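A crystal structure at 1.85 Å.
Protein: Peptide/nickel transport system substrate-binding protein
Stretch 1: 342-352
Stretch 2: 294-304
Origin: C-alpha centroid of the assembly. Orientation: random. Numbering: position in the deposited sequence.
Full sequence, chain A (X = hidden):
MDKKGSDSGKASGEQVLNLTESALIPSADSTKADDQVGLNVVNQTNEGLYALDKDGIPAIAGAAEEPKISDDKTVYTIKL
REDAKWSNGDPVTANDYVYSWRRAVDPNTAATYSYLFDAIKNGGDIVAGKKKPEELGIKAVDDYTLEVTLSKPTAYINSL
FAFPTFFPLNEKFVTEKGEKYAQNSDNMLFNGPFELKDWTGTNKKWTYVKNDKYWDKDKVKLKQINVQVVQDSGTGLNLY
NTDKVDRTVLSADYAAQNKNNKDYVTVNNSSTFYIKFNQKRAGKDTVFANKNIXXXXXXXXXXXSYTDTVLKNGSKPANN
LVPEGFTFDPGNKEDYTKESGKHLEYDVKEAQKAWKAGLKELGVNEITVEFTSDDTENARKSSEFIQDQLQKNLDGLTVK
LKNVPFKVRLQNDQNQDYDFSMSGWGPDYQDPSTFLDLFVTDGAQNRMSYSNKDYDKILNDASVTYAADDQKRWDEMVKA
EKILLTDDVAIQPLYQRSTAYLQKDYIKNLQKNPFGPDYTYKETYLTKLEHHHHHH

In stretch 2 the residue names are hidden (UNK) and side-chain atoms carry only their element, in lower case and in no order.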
# COMPACT_ATOMS: atom_id res chain seq x y z
N LYS A 342 -13.66 19.20 -5.01
CA LYS A 342 -14.13 18.34 -3.93
C LYS A 342 -15.28 17.46 -4.41
O LYS A 342 -16.04 17.86 -5.27
CB LYS A 342 -14.54 19.17 -2.72
CG LYS A 342 -13.39 19.89 -2.06
CD LYS A 342 -13.89 20.78 -0.94
CE LYS A 342 -12.77 21.41 -0.12
NZ LYS A 342 -11.78 22.14 -0.97
N HIS A 343 -15.37 16.25 -3.85
CA HIS A 343 -16.46 15.33 -4.08
C HIS A 343 -17.01 14.80 -2.77
O HIS A 343 -16.25 14.64 -1.81
CB HIS A 343 -15.96 14.15 -4.91
CG HIS A 343 -15.23 14.56 -6.14
ND1 HIS A 343 -15.86 14.74 -7.35
CD2 HIS A 343 -13.93 14.87 -6.34
CE1 HIS A 343 -14.98 15.13 -8.24
NE2 HIS A 343 -13.80 15.22 -7.65
N LEU A 344 -18.32 14.52 -2.74
CA LEU A 344 -18.99 13.87 -1.59
C LEU A 344 -18.61 14.51 -0.24
O LEU A 344 -18.10 13.85 0.67
CB LEU A 344 -18.69 12.37 -1.56
CG LEU A 344 -19.02 11.57 -2.83
CD1 LEU A 344 -18.43 10.16 -2.72
CD2 LEU A 344 -20.50 11.53 -3.12
N GLU A 345 -18.88 15.81 -0.15
CA GLU A 345 -18.65 16.57 1.07
C GLU A 345 -19.69 16.25 2.13
O GLU A 345 -20.87 16.08 1.82
CB GLU A 345 -18.64 18.07 0.77
CG GLU A 345 -17.47 18.49 -0.11
CD GLU A 345 -17.44 19.98 -0.38
OE1 GLU A 345 -17.04 20.74 0.51
OE2 GLU A 345 -17.78 20.40 -1.50
N TYR A 346 -19.25 16.17 3.37
CA TYR A 346 -20.14 15.99 4.52
C TYR A 346 -21.35 16.91 4.49
O TYR A 346 -21.21 18.13 4.42
CB TYR A 346 -19.36 16.24 5.80
CG TYR A 346 -20.19 16.30 7.07
CD1 TYR A 346 -20.90 15.19 7.52
CD2 TYR A 346 -20.23 17.47 7.83
CE1 TYR A 346 -21.64 15.24 8.69
CE2 TYR A 346 -20.96 17.53 9.00
CZ TYR A 346 -21.66 16.42 9.43
OH TYR A 346 -22.38 16.50 10.59
N ASP A 347 -22.53 16.31 4.57
CA ASP A 347 -23.81 17.03 4.47
C ASP A 347 -24.93 16.14 5.04
O ASP A 347 -25.43 15.25 4.35
CB ASP A 347 -24.10 17.39 3.00
CG ASP A 347 -25.27 18.35 2.82
OD1 ASP A 347 -26.33 18.19 3.47
OD2 ASP A 347 -25.13 19.28 1.99
N VAL A 348 -25.32 16.37 6.30
CA VAL A 348 -26.32 15.52 6.94
C VAL A 348 -27.67 15.56 6.19
O VAL A 348 -28.29 14.51 5.97
CB VAL A 348 -26.51 15.84 8.45
CG1 VAL A 348 -27.61 14.98 9.06
CG2 VAL A 348 -25.20 15.62 9.22
N LYS A 349 -28.08 16.75 5.75
CA LYS A 349 -29.36 16.89 5.04
C LYS A 349 -29.38 16.14 3.71
O LYS A 349 -30.32 15.38 3.43
CB LYS A 349 -29.75 18.36 4.84
CG LYS A 349 -30.33 18.97 6.11
CD LYS A 349 -30.89 20.37 5.87
CE LYS A 349 -31.05 21.11 7.19
NZ LYS A 349 -31.53 22.51 6.97
N GLU A 350 -28.33 16.31 2.91
CA GLU A 350 -28.25 15.57 1.64
C GLU A 350 -28.13 14.06 1.88
O GLU A 350 -28.66 13.29 1.10
CB GLU A 350 -27.13 16.08 0.74
CG GLU A 350 -27.47 17.36 -0.02
CD GLU A 350 -28.59 17.18 -1.05
OE1 GLU A 350 -28.65 16.13 -1.72
OE2 GLU A 350 -29.41 18.10 -1.19
N ALA A 351 -27.44 13.66 2.96
CA ALA A 351 -27.37 12.25 3.39
C ALA A 351 -28.75 11.67 3.72
O ALA A 351 -29.08 10.55 3.32
CB ALA A 351 -26.46 12.09 4.60
N GLN A 352 -29.53 12.43 4.47
CA GLN A 352 -30.87 12.02 4.90
C GLN A 352 -31.85 11.95 3.72
O GLN A 352 -32.69 11.06 3.69
CB GLN A 352 -31.39 12.96 6.02
CG GLN A 352 -30.67 12.71 7.34
CD GLN A 352 -30.91 13.76 8.41
OE1 GLN A 352 -31.39 14.87 8.13
NE2 GLN A 352 -30.57 13.42 9.65
N UNK A 294 -25.48 4.00 -0.50
CA UNK A 294 -24.05 4.37 -0.48
C UNK A 294 -23.87 5.87 -0.15
O UNK A 294 -23.05 6.24 0.69
n UNK A 294 -23.45 3.08 -6.60
c UNK A 294 -23.35 2.42 -5.45
c UNK A 294 -23.35 4.05 -1.82
c UNK A 294 -23.31 2.57 -2.14
n UNK A 294 -24.10 1.32 -5.27
c UNK A 294 -22.28 2.26 -3.20
n UNK A 294 -22.54 2.88 -4.50
N UNK A 295 -24.66 6.70 -0.84
CA UNK A 295 -24.63 8.16 -0.69
C UNK A 295 -25.01 8.57 0.74
O UNK A 295 -24.42 9.50 1.28
n UNK A 295 -24.67 11.75 -4.28
c UNK A 295 -26.45 10.99 -2.72
c UNK A 295 -25.89 10.91 -4.14
c UNK A 295 -25.57 8.83 -1.71
c UNK A 295 -25.52 10.35 -1.69
N UNK A 296 -26.00 7.89 1.31
CA UNK A 296 -26.47 8.19 2.67
C UNK A 296 -25.35 8.00 3.69
O UNK A 296 -25.07 8.91 4.48
c UNK A 296 -27.65 7.32 3.03
N UNK A 297 -24.71 6.82 3.65
CA UNK A 297 -23.58 6.52 4.54
C UNK A 297 -22.43 7.53 4.28
O UNK A 297 -21.86 8.08 5.22
c UNK A 297 -24.14 4.02 4.68
c UNK A 297 -24.64 4.01 6.09
c UNK A 297 -23.06 5.07 4.34
c UNK A 297 -21.77 4.80 5.10
N UNK A 298 -22.14 7.77 3.00
CA UNK A 298 -21.00 8.59 2.61
C UNK A 298 -21.08 10.00 3.17
O UNK A 298 -20.09 10.51 3.71
c UNK A 298 -20.86 8.67 1.10
N UNK A 299 -22.24 10.62 3.02
CA UNK A 299 -22.44 12.02 3.36
C UNK A 299 -22.77 12.25 4.82
O UNK A 299 -22.86 13.40 5.24
c UNK A 299 -21.95 13.24 0.55
c UNK A 299 -23.50 12.63 2.46
c UNK A 299 -24.42 13.30 0.27
c UNK A 299 -23.26 12.60 0.95
N UNK A 300 -22.92 11.18 5.61
CA UNK A 300 -23.37 11.30 6.99
C UNK A 300 -22.22 11.28 8.00
O UNK A 300 -22.48 11.22 9.20
c UNK A 300 -24.38 10.20 7.31
N UNK A 301 -20.97 11.33 7.53
CA UNK A 301 -19.80 11.26 8.42
C UNK A 301 -19.09 12.62 8.47
O UNK A 301 -18.53 13.09 7.48
c UNK A 301 -17.62 10.10 8.95
c UNK A 301 -18.85 7.62 7.43
c UNK A 301 -18.84 10.13 8.03
c UNK A 301 -19.57 8.78 8.10
N UNK A 302 -19.10 13.23 9.65
CA UNK A 302 -18.40 14.49 9.88
C UNK A 302 -16.89 14.23 9.81
O UNK A 302 -16.26 13.88 10.82
o UNK A 302 -18.78 17.22 12.30
c UNK A 302 -18.79 15.10 11.23
o UNK A 302 -17.36 16.94 10.67
c UNK A 302 -18.27 16.51 11.41
N UNK A 303 -16.32 14.42 8.62
CA UNK A 303 -14.90 14.08 8.38
C UNK A 303 -13.97 14.97 9.22
O UNK A 303 -12.94 14.50 9.71
c UNK A 303 -15.94 13.18 3.51
c UNK A 303 -14.51 14.23 6.91
c UNK A 303 -14.88 13.58 4.52
n UNK A 303 -15.38 13.03 2.14
c UNK A 303 -15.45 13.57 5.92
N UNK A 304 -14.33 16.24 9.37
CA UNK A 304 -13.50 17.17 10.13
C UNK A 304 -13.42 16.73 11.58
O UNK A 304 -12.32 16.65 12.14
c UNK A 304 -11.83 19.77 9.86
c UNK A 304 -13.13 19.68 10.62
n UNK A 304 -10.70 19.50 10.53
o UNK A 304 -11.85 20.06 8.66
c UNK A 304 -14.04 18.61 10.02

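Position 294 carries three carbons, a nitrogen and then a carbon bearing two more nitrogens, a guanidinium group. It stays out of reach of stretch 1, and its nitrogens are hydrogen-bonded elsewhere in the structure; this is Arg-294. At 295 four carbons run in a row and end in a nitrogen. The terminal nitrogen of 295 comes within 4.3 Å of CD2 of Leu-344, a contact without a polar partner. The unbranched chain is that of Lys-295; only its tip comes near Leu-344, and no hydrogen bond forms between them.

Position 296 has a single side-chain carbon. Here the backbones come close, with CA of 296 4.2 Å from CA of Ala-351. The CB of Ala-351 rests 3.5 Å from O of 296, and a CA-H...O contact joins CA of 296 to Ala-351 O at 3.6 Å. The residue is Ala-296. Position 297 has four carbons forked at the first, with one arm two carbons long; it points away from stretch 1 and makes no contact with it, and is Ile-297. Position 298 again has one carbon. Although this carbon is directed toward stretch 1, it stops short of contact; the residue is Ala-298.

At 299 the four side-chain carbons fork at the second. One branch end of 299 lies 3.3 Å from Glu-345 O and 4.0 Å from CB of Leu-344, while the other lies 3.9 Å from CB of Glu-350. The CB of 299 also packs 3.7 Å from CB of Ala-351. The residue is Leu-299, the most extensively covered of its stretch. Its carbonyl oxygen accepts a nearly straight hydrogen bond from the backbone of Asp-347 (N to Leu-299 O, 3.0 Å).

The lone carbon at 300, its CB, touches CB of Ala-351 at 3.9 Å, even though the CA-to-CB bond points away overall; this is Ala-300. Position 301 has four carbons forked at the first, with one longer arm. The side chain turns away, leaving backbone O of 301 3.2 Å from CD1 of Tyr-346; this is Ile-301.

Position 302 has two carbons, the second carrying two oxygens. The CB of 302 is 3.6 Å from CZ of Tyr-346. The CA of 302 sits over one face of that ring, 3.5 Å from the Tyr-346 ring centroid, in a CH-pi contact. This is Asp-302, which also caps the helix that follows. At 303 an extended, unbranched row of four carbons ends in a nitrogen 3.2 Å from Leu-344 O; this is Lys-303, whose NZ donates a hydrogen bond to that oxygen. Position 304 has three carbons, the third bearing one oxygen and one nitrogen, and makes no contact; it is Gln-304.

The contact joins apolar packing to backbone recognition. The two helices run nearly antiparallel, at 161°, with axes approaching to 7.8 Å; small alanines line this close passage. Beside it, Leu-299 fills the space along the chain from Leu-344 to Glu-350. Asp-347 ties the parts together: its N bonds across to Leu-299 O, while its OD1 accepts from Glu-350 N at 2.8 Å, capping its own helix.

Stretch 2, residues 294-304: RKAIALAIDKQ
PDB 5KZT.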